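Local atomic coordinates of bifunctional endomannanase/endoglucanase (Caldanaerobius polysaccharolyticus, PDB entry 3W0K), a protein that probably hydrolyses internal beta-linkages of mannans and cellulose-type glucans, as a beta/alpha-barrel enzyme of glycoside hydrolase family 5. Residues Leu130-Asn136 and Arg169-Asp174; Leu81-Pro87 and Gly110-Trp115. All coordinates share one frame; numbering follows the deposited sequence.

In the fold
The two contacts show how one arc of a beta/alpha barrel is built from strand pairing within the sheet and helix packing outside it. Contact 1 joins strands 130-133 and 170-174, the fourth and fifth of eight parallel strands. Contact 2 sets the third strand, 78-83, and the loop after it against helix 105-121 outside the barrel. Along the chain contact 2 closes before contact 1 opens, and helix 105-121 leads into strand 130-133. Their centres lie about 10 Å apart and they share the sheet: strands 78-83 and 130-133 are neighbours, probably bonded from Asp133 N to Leu81 O and from Leu81 N to Ser131 O. Trp115 also touches the Phe132 ring, which brings the two contacts together.

Contact 1: residues Leu130-Asn136 and Arg169-Asp174; sequences LSFDLVN and REIVID
The carbonyl oxygen Phe132 O is gripped twice by the neighbouring strand: Val172 N donates to it over 2.7 Å in a nearly straight bond (165° at the hydrogen), and the CA-H of Ile171 leans on it as well. One step along, Val172 O accepts from Leu134 N at 3.0 Å, just past the end of strand 130-133, and touches the CA-H of Asp133. Phe132 N completes the parallel pairing through Glu170 O at 2.9 Å.

At the start of the pairing, Arg169 folds over the Phe132 ring. Its chain bends at chi2 (63°) and again at chi3 (57°), which lays CD 3.6 Å from the ring centroid, directly above one face, as a CH-pi contact. The guanidinium then runs on past the ring to receive Leu130 CD2 over one of its own faces; NH2 is hydrogen-bonded to Val125 O. Beyond, Leu134 CG rests on Ile171 CG2 at 3.7 Å; Leu134 packs against Thr158 and Ile162 of helix 148-165, and Ile171 touches Ile162 too.

Inside the barrel the chemistry turns polar. Asp133 OD1 and Asp174 OD1 lie 2.7 Å apart, while Arg40 forms a salt bridge to Asp133 OD2 and Arg196 one to Asp174 OD2. A water bridges Val135 N and Asp174 N where the strands part. The pairing is that of the right-handed beta-alpha-beta unit 130-133, 148-165, 170-174 of a TIM barrel; segment 130-136 runs on to Asn136, whose OD1 is hydrogen-bonded to Arg40 and whose side chain lies about 3 Å from a bound Tris molecule, at what is probably the active-site end.

Contact 2: residues Leu81-Pro87 and Gly110-Trp115; sequences LNLHRAP and GFVYQW
Two aromatic rings of the helix, Phe111 and Trp115, receive the strand and its loop: Ala86 and Pro87 meet the Phe111 ring at its edge, Leu83 meets both rings obliquely. Ala86 CB and Pro87 CD come in near the plane of the Phe111 ring, Ala86 CB standing 3.8 Å from Phe111 CD1, while one face of that ring carries Trp115 CD1, offset toward the rim. The indole in turn has Phe111 CZ at its edge, in plane. This is the outer layer of a beta/alpha barrel: helix 105-121 runs back almost antiparallel to strand 78-83, at 165°, with the axes of the short segments 11.1 Å apart.

Leu83 fills the angle between the rings. Its CG lies anti to the carbonyl carbon (chi1 -76°), and the side chain slides past Trp115 in the opposite direction, bringing CG to 3.6 Å from Trp115 CZ2; CD1 meets both the indole and Phe111 CE1. No hydrogen bond crosses between the segments, but one from Trp115 NE1 to Leu134 O, just past strand 130-133, restrains the rotation of the indole. The ring so placed extends to the barrel wall, where the edge atom Trp115 CH2 stops 3.5 Å from Leu81 O.

Contact 1: residues Leu130-Asn136 and Arg169-Asp174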
ATOM      1  N   LEU A 130       6.370  -9.790 -10.392  1.00  8.85           N
ATOM      2  CA  LEU A 130       5.359 -10.064  -9.374  1.00  9.15           C
ATOM      3  C   LEU A 130       5.887 -10.261  -7.960  1.00  9.68           C
ATOM      4  O   LEU A 130       6.837 -11.011  -7.738  1.00  8.92           O
ATOM      5  CB  LEU A 130       4.546 -11.302  -9.784  1.00 10.18           C
ATOM      6  CG  LEU A 130       3.480 -11.845  -8.828  1.00  9.64           C
ATOM      7  CD1 LEU A 130       2.322 -10.867  -8.694  1.00 11.66           C
ATOM      8  CD2 LEU A 130       2.983 -13.180  -9.359  1.00 11.12           C
ATOM      9  N   SER A 131       5.253  -9.580  -7.006  1.00  9.68           N
ATOM     10  CA  SER A 131       5.601  -9.709  -5.594  1.00  8.87           C
ATOM     11  C   SER A 131       4.313  -9.858  -4.784  1.00  8.04           C
ATOM     12  O   SER A 131       3.234  -9.479  -5.250  1.00  8.92           O
ATOM     13  CB  SER A 131       6.421  -8.509  -5.099  1.00  9.68           C
ATOM     14  OG  SER A 131       5.711  -7.291  -5.212  1.00 10.55           O
ATOM     15  N   PHE A 132       4.433 -10.440  -3.593  1.00  8.37           N
ATOM     16  CA  PHE A 132       3.296 -10.666  -2.701  1.00  8.53           C
ATOM     17  C   PHE A 132       3.427  -9.818  -1.437  1.00  7.74           C
ATOM     18  O   PHE A 132       4.382  -9.985  -0.682  1.00  8.07           O
ATOM     19  CB  PHE A 132       3.242 -12.139  -2.259  1.00  9.23           C
ATOM     20  CG  PHE A 132       2.917 -13.123  -3.359  1.00  9.27           C
ATOM     21  CD1 PHE A 132       2.454 -12.706  -4.604  1.00  9.89           C
ATOM     22  CD2 PHE A 132       3.056 -14.490  -3.122  1.00  9.84           C
ATOM     23  CE1 PHE A 132       2.132 -13.636  -5.596  1.00 10.47           C
ATOM     24  CE2 PHE A 132       2.737 -15.426  -4.105  1.00 10.38           C
ATOM     25  CZ  PHE A 132       2.274 -14.997  -5.345  1.00  9.45           C
ATOM     26  N   ASP A 133       2.457  -8.932  -1.210  1.00  7.76           N
ATOM     27  CA  ASP A 133       2.417  -8.058  -0.028  1.00  8.96           C
ATOM     28  C   ASP A 133       1.398  -8.749   0.884  1.00  7.52           C
ATOM     29  O   ASP A 133       0.189  -8.607   0.710  1.00  7.91           O
ATOM     30  CB  ASP A 133       1.947  -6.664  -0.460  1.00  9.58           C
ATOM     31  CG  ASP A 133       1.975  -5.644   0.662  1.00 10.72           C
ATOM     32  OD1 ASP A 133       2.487  -5.931   1.767  1.00 10.64           O
ATOM     33  OD2 ASP A 133       1.477  -4.528   0.419  1.00  9.82           O
ATOM     34  N   LEU A 134       1.912  -9.480   1.871  1.00  8.73           N
ATOM     35  CA  LEU A 134       1.097 -10.316   2.754  1.00  8.07           C
ATOM     36  C   LEU A 134      -0.222  -9.815   3.323  1.00  7.56           C
ATOM     37  O   LEU A 134      -1.268 -10.441   3.118  1.00  8.76           O
ATOM     38  CB  LEU A 134       1.969 -10.935   3.851  1.00  7.97           C
ATOM     39  CG  LEU A 134       3.227 -11.646   3.337  1.00  8.28           C
ATOM     40  CD1 LEU A 134       3.845 -12.448   4.475  1.00  8.73           C
ATOM     41  CD2 LEU A 134       2.898 -12.583   2.173  1.00 10.90           C
ATOM     42  N   VAL A 135      -0.187  -8.709   4.051  1.00  6.71           N
ATOM     43  CA  VAL A 135      -1.411  -8.179   4.626  1.00  7.85           C
ATOM     44  C   VAL A 135      -1.270  -6.678   4.817  1.00  8.36           C
ATOM     45  O   VAL A 135      -0.281  -6.193   5.368  1.00  9.24           O
ATOM     46  CB  VAL A 135      -1.794  -8.917   5.951  1.00  7.77           C
ATOM     47  CG1 VAL A 135      -0.647  -8.878   6.958  1.00 10.62           C
ATOM     48  CG2 VAL A 135      -3.070  -8.321   6.543  1.00  9.15           C
ATOM     49  N   ASN A 136      -2.252  -5.940   4.318  1.00  7.58           N
ATOM     50  CA  ASN A 136      -2.205  -4.494   4.415  1.00  7.41           C
ATOM     51  C   ASN A 136      -2.279  -3.939   5.826  1.00  8.87           C
ATOM     52  O   ASN A 136      -3.114  -4.348   6.626  1.00  8.70           O
ATOM     53  CB  ASN A 136      -3.326  -3.858   3.588  1.00  6.59           C
ATOM     54  CG  ASN A 136      -3.320  -2.341   3.686  1.00  7.78           C
ATOM     55  OD1 ASN A 136      -2.506  -1.678   3.053  1.00  7.73           O
ATOM     56  ND2 ASN A 136      -4.204  -1.792   4.514  1.00  8.08           N
ATOM     57  N   ARG A 169       9.832 -16.259  -5.087  1.00 12.71           N
ATOM     58  CA  ARG A 169       8.809 -15.220  -4.962  1.00 10.26           C
ATOM     59  C   ARG A 169       9.155 -14.108  -3.976  1.00 10.61           C
ATOM     60  O   ARG A 169       9.331 -14.359  -2.778  1.00 11.26           O
ATOM     61  CB  ARG A 169       7.464 -15.839  -4.572  1.00 10.60           C
ATOM     62  CG  ARG A 169       6.347 -14.813  -4.335  1.00  8.29           C
ATOM     63  CD  ARG A 169       6.000 -14.024  -5.597  1.00  9.80           C
ATOM     64  NE  ARG A 169       5.609 -14.909  -6.693  1.00  9.91           N
ATOM     65  CZ  ARG A 169       6.118 -14.856  -7.920  1.00  9.88           C
ATOM     66  NH1 ARG A 169       7.035 -13.945  -8.228  1.00 10.09           N
ATOM     67  NH2 ARG A 169       5.759 -15.764  -8.821  1.00 10.12           N
ATOM     68  N   GLU A 170       9.221 -12.878  -4.485  1.00 10.17           N
ATOM     69  CA  GLU A 170       9.516 -11.717  -3.656  1.00  9.59           C
ATOM     70  C   GLU A 170       8.310 -11.438  -2.771  1.00  9.90           C
ATOM     71  O   GLU A 170       7.166 -11.437  -3.234  1.00 10.75           O
ATOM     72  CB  GLU A 170       9.834 -10.499  -4.526  1.00 11.69           C
ATOM     73  CG  GLU A 170      10.183  -9.239  -3.743  1.00 15.55           C
ATOM     74  CD  GLU A 170      10.610  -8.102  -4.650  1.00 19.10           C
ATOM     75  OE1 GLU A 170       9.877  -7.097  -4.738  1.00 22.45           O
ATOM     76  OE2 GLU A 170      11.677  -8.223  -5.290  1.00 24.29           O
ATOM     77  N   ILE A 171       8.580 -11.222  -1.491  1.00  9.77           N
ATOM     78  CA  ILE A 171       7.545 -10.973  -0.501  1.00 10.17           C
ATOM     79  C   ILE A 171       7.735  -9.611   0.148  1.00 10.29           C
ATOM     80  O   ILE A 171       8.861  -9.169   0.378  1.00 10.57           O
ATOM     81  CB  ILE A 171       7.549 -12.094   0.570  1.00 10.29           C
ATOM     82  CG1 ILE A 171       7.169 -13.427  -0.084  1.00 10.06           C
ATOM     83  CG2 ILE A 171       6.578 -11.770   1.701  1.00 11.25           C
ATOM     84  CD1 ILE A 171       7.452 -14.644   0.774  1.00 12.73           C
ATOM     85  N   VAL A 172       6.614  -8.941   0.399  1.00  9.70           N
ATOM     86  CA  VAL A 172       6.593  -7.622   1.013  1.00  9.58           C
ATOM     87  C   VAL A 172       5.718  -7.692   2.259  1.00  9.08           C
ATOM     88  O   VAL A 172       4.693  -8.377   2.267  1.00  9.24           O
ATOM     89  CB  VAL A 172       5.970  -6.572   0.051  1.00  9.05           C
ATOM     90  CG1 VAL A 172       6.012  -5.181   0.673  1.00  9.31           C
ATOM     91  CG2 VAL A 172       6.684  -6.587  -1.294  1.00 10.44           C
ATOM     92  N   ILE A 173       6.155  -7.025   3.324  1.00  9.50           N
ATOM     93  CA  ILE A 173       5.390  -6.975   4.568  1.00  8.68           C
ATOM     94  C   ILE A 173       5.211  -5.520   4.977  1.00  9.03           C
ATOM     95  O   ILE A 173       6.121  -4.705   4.802  1.00  9.99           O
ATOM     96  CB  ILE A 173       6.052  -7.785   5.718  1.00  8.81           C
ATOM     97  CG1 ILE A 173       7.455  -7.267   6.032  1.00 10.26           C
ATOM     98  CG2 ILE A 173       6.092  -9.264   5.360  1.00  9.94           C
ATOM     99  CD1 ILE A 173       8.056  -7.909   7.288  1.00 12.59           C
ATOM    100  N   ASP A 174       4.018  -5.187   5.463  1.00  8.25           N
ATOM    101  CA  ASP A 174       3.690  -3.824   5.882  1.00  9.23           C
ATOM    102  C   ASP A 174       4.035  -3.557   7.339  1.00  9.02           C
ATOM    103  O   ASP A 174       3.928  -4.443   8.188  1.00  8.99           O
ATOM    104  CB  ASP A 174       2.195  -3.540   5.679  1.00  8.89           C
ATOM    105  CG  ASP A 174       1.809  -3.376   4.216  1.00  9.68           C
ATOM    106  OD1 ASP A 174       2.608  -3.718   3.317  1.00  9.54           O
ATOM    107  OD2 ASP A 174       0.683  -2.896   3.969  1.00  9.69           O
TER
HETATM  108  O   HOH W   1       7.497  -5.173  -4.625  1.00 15.93           O
HETATM  109  O   HOH W   2       2.197  -7.396   5.624  1.00 10.14           O

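Contact 2: residues Leu81-Pro87 and Gly110-Trp115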
ATOM      1  N   LEU A  81       0.805  -7.822  -5.563  1.00  7.95           N
ATOM      2  CA  LEU A  81      -0.504  -8.290  -5.111  1.00  7.91           C
ATOM      3  C   LEU A  81      -0.574  -8.229  -3.592  1.00  7.66           C
ATOM      4  O   LEU A  81       0.271  -8.798  -2.903  1.00  7.95           O
ATOM      5  CB  LEU A  81      -0.744  -9.728  -5.587  1.00  8.66           C
ATOM      6  CG  LEU A  81      -2.050 -10.396  -5.150  1.00  8.49           C
ATOM      7  CD1 LEU A  81      -3.250  -9.670  -5.740  1.00 11.32           C
ATOM      8  CD2 LEU A  81      -2.040 -11.860  -5.589  1.00 11.34           C
ATOM      9  N   ASN A  82      -1.603  -7.562  -3.076  1.00  7.93           N
ATOM     10  CA  ASN A  82      -1.775  -7.406  -1.636  1.00  7.15           C
ATOM     11  C   ASN A  82      -3.147  -7.839  -1.135  1.00  8.22           C
ATOM     12  O   ASN A  82      -4.156  -7.587  -1.790  1.00  8.70           O
ATOM     13  CB  ASN A  82      -1.565  -5.927  -1.258  1.00  8.15           C
ATOM     14  CG  ASN A  82      -2.060  -5.597   0.148  1.00  7.79           C
ATOM     15  OD1 ASN A  82      -3.063  -4.902   0.320  1.00  7.79           O
ATOM     16  ND2 ASN A  82      -1.366  -6.111   1.157  1.00  8.67           N
ATOM     17  N   LEU A  83      -3.183  -8.520   0.009  1.00  8.26           N
ATOM     18  CA  LEU A  83      -4.468  -8.870   0.603  1.00  8.73           C
ATOM     19  C   LEU A  83      -4.775  -7.683   1.516  1.00  7.32           C
ATOM     20  O   LEU A  83      -4.105  -7.484   2.533  1.00  9.08           O
ATOM     21  CB  LEU A  83      -4.404 -10.165   1.422  1.00 10.61           C
ATOM     22  CG  LEU A  83      -4.373 -11.494   0.663  1.00 11.32           C
ATOM     23  CD1 LEU A  83      -4.533 -12.642   1.657  1.00 10.80           C
ATOM     24  CD2 LEU A  83      -5.492 -11.542  -0.366  1.00 14.35           C
ATOM     25  N   HIS A  84      -5.708  -6.835   1.087  1.00  8.23           N
ATOM     26  CA  HIS A  84      -6.091  -5.658   1.862  1.00  8.49           C
ATOM     27  C   HIS A  84      -7.033  -6.090   2.976  1.00  9.09           C
ATOM     28  O   HIS A  84      -6.907  -5.644   4.123  1.00  9.29           O
ATOM     29  CB  HIS A  84      -6.747  -4.611   0.973  1.00 10.10           C
ATOM     30  CG  HIS A  84      -6.896  -3.285   1.643  1.00 10.35           C
ATOM     31  ND1 HIS A  84      -8.037  -2.924   2.324  1.00 12.88           N
ATOM     32  CD2 HIS A  84      -6.027  -2.258   1.791  1.00 12.66           C
ATOM     33  CE1 HIS A  84      -7.862  -1.732   2.868  1.00 11.42           C
ATOM     34  NE2 HIS A  84      -6.651  -1.308   2.559  1.00 12.32           N
ATOM     35  N   ARG A  85      -8.047  -6.859   2.596  1.00  9.06           N
ATOM     36  CA  ARG A  85      -8.955  -7.456   3.561  1.00  8.85           C
ATOM     37  C   ARG A  85      -8.561  -8.917   3.402  1.00  9.03           C
ATOM     38  O   ARG A  85      -8.665  -9.487   2.309  1.00  8.95           O
ATOM     39  CB  ARG A  85     -10.438  -7.260   3.226  1.00  9.70           C
ATOM     40  CG  ARG A  85     -11.348  -8.011   4.218  1.00  9.20           C
ATOM     41  CD  ARG A  85     -12.825  -7.681   4.057  1.00  9.97           C
ATOM     42  NE  ARG A  85     -13.129  -6.310   4.457  1.00  9.67           N
ATOM     43  CZ  ARG A  85     -13.369  -5.911   5.702  1.00 10.51           C
ATOM     44  NH1 ARG A  85     -13.347  -6.776   6.712  1.00 10.74           N
ATOM     45  NH2 ARG A  85     -13.624  -4.629   5.940  1.00 11.00           N
ATOM     46  N   ALA A  86      -7.970  -9.457   4.459  1.00  9.16           N
ATOM     47  CA  ALA A  86      -7.511 -10.839   4.493  1.00  7.94           C
ATOM     48  C   ALA A  86      -8.367 -11.605   5.486  1.00  8.49           C
ATOM     49  O   ALA A  86      -9.116 -11.002   6.252  1.00  8.93           O
ATOM     50  CB  ALA A  86      -6.045 -10.874   4.940  1.00 10.06           C
ATOM     51  N   PRO A  87      -8.317 -12.948   5.449  1.00  8.80           N
ATOM     52  CA  PRO A  87      -9.118 -13.723   6.401  1.00  8.79           C
ATOM     53  C   PRO A  87      -8.824 -13.267   7.829  1.00  8.70           C
ATOM     54  O   PRO A  87      -7.690 -13.379   8.312  1.00  9.26           O
ATOM     55  CB  PRO A  87      -8.623 -15.146   6.168  1.00  8.41           C
ATOM     56  CG  PRO A  87      -8.388 -15.159   4.695  1.00  9.23           C
ATOM     57  CD  PRO A  87      -7.691 -13.833   4.447  1.00  9.88           C
ATOM     58  N   GLY A 110      -6.502 -20.112   7.053  1.00  9.26           N
ATOM     59  CA  GLY A 110      -7.135 -19.620   5.839  1.00  9.96           C
ATOM     60  C   GLY A 110      -6.236 -18.639   5.107  1.00 10.03           C
ATOM     61  O   GLY A 110      -6.145 -18.664   3.882  1.00 10.78           O
ATOM     62  N   PHE A 111      -5.564 -17.788   5.878  1.00  9.59           N
ATOM     63  CA  PHE A 111      -4.645 -16.774   5.363  1.00  9.51           C
ATOM     64  C   PHE A 111      -3.467 -17.438   4.654  1.00  8.85           C
ATOM     65  O   PHE A 111      -3.133 -17.082   3.523  1.00  9.60           O
ATOM     66  CB  PHE A 111      -4.146 -15.921   6.535  1.00  8.69           C
ATOM     67  CG  PHE A 111      -3.146 -14.863   6.156  1.00  7.57           C
ATOM     68  CD1 PHE A 111      -3.544 -13.728   5.459  1.00  9.06           C
ATOM     69  CD2 PHE A 111      -1.816 -14.971   6.556  1.00  7.75           C
ATOM     70  CE1 PHE A 111      -2.634 -12.716   5.170  1.00  8.29           C
ATOM     71  CE2 PHE A 111      -0.896 -13.959   6.270  1.00  9.08           C
ATOM     72  CZ  PHE A 111      -1.307 -12.829   5.577  1.00  8.80           C
ATOM     73  N   VAL A 112      -2.832 -18.392   5.332  1.00  8.95           N
ATOM     74  CA  VAL A 112      -1.698 -19.111   4.763  1.00  9.71           C
ATOM     75  C   VAL A 112      -2.129 -19.862   3.499  1.00 10.64           C
ATOM     76  O   VAL A 112      -1.414 -19.855   2.495  1.00 11.94           O
ATOM     77  CB  VAL A 112      -1.072 -20.079   5.803  1.00  8.07           C
ATOM     78  CG1 VAL A 112      -0.003 -20.963   5.152  1.00 10.30           C
ATOM     79  CG2 VAL A 112      -0.461 -19.277   6.942  1.00  9.78           C
ATOM     80  N   TYR A 113      -3.316 -20.465   3.538  1.00 11.13           N
ATOM     81  CA  TYR A 113      -3.847 -21.202   2.394  1.00 12.04           C
ATOM     82  C   TYR A 113      -4.026 -20.288   1.180  1.00 12.64           C
ATOM     83  O   TYR A 113      -3.701 -20.682   0.059  1.00 11.95           O
ATOM     84  CB  TYR A 113      -5.174 -21.874   2.765  1.00 12.10           C
ATOM     85  CG  TYR A 113      -5.933 -22.465   1.596  1.00 13.02           C
ATOM     86  CD1 TYR A 113      -5.485 -23.621   0.957  1.00 15.64           C
ATOM     87  CD2 TYR A 113      -7.102 -21.864   1.129  1.00 14.55           C
ATOM     88  CE1 TYR A 113      -6.185 -24.163  -0.120  1.00 16.06           C
ATOM     89  CE2 TYR A 113      -7.806 -22.398   0.057  1.00 16.38           C
ATOM     90  CZ  TYR A 113      -7.344 -23.543  -0.563  1.00 17.15           C
ATOM     91  OH  TYR A 113      -8.037 -24.056  -1.635  1.00 19.71           O
ATOM     92  N   GLN A 114      -4.523 -19.071   1.410  1.00 12.64           N
ATOM     93  CA  GLN A 114      -4.728 -18.093   0.336  1.00 14.81           C
ATOM     94  C   GLN A 114      -3.401 -17.820  -0.355  1.00 13.51           C
ATOM     95  O   GLN A 114      -3.311 -17.836  -1.584  1.00 12.49           O
ATOM     96  CB  GLN A 114      -5.230 -16.755   0.890  1.00 18.90           C
ATOM     97  CG  GLN A 114      -6.463 -16.812   1.761  1.00 25.45           C
ATOM     98  CD  GLN A 114      -7.721 -17.094   0.985  1.00 26.77           C
ATOM     99  OE1 GLN A 114      -8.298 -18.174   1.090  1.00 30.48           O
ATOM    100  NE2 GLN A 114      -8.170 -16.114   0.216  1.00 26.44           N
ATOM    101  N   TRP A 115      -2.379 -17.539   0.448  1.00 12.02           N
ATOM    102  CA  TRP A 115      -1.060 -17.246  -0.085  1.00 10.45           C
ATOM    103  C   TRP A 115      -0.415 -18.433  -0.780  1.00 10.06           C
ATOM    104  O   TRP A 115       0.311 -18.258  -1.755  1.00 11.39           O
ATOM    105  CB  TRP A 115      -0.160 -16.639   0.995  1.00 11.18           C
ATOM    106  CG  TRP A 115      -0.428 -15.171   1.153  1.00  8.52           C
ATOM    107  CD1 TRP A 115      -0.812 -14.517   2.291  1.00  8.15           C
ATOM    108  CD2 TRP A 115      -0.375 -14.177   0.117  1.00  8.83           C
ATOM    109  NE1 TRP A 115      -1.007 -13.179   2.025  1.00  8.11           N
ATOM    110  CE2 TRP A 115      -0.746 -12.946   0.699  1.00  8.94           C
ATOM    111  CE3 TRP A 115      -0.058 -14.212  -1.249  1.00  9.65           C
ATOM    112  CZ2 TRP A 115      -0.805 -11.753  -0.037  1.00  8.70           C
ATOM    113  CZ3 TRP A 115      -0.119 -13.030  -1.983  1.00  9.05           C
ATOM    114  CH2 TRP A 115      -0.490 -11.816  -1.372  1.00  8.59           C
TER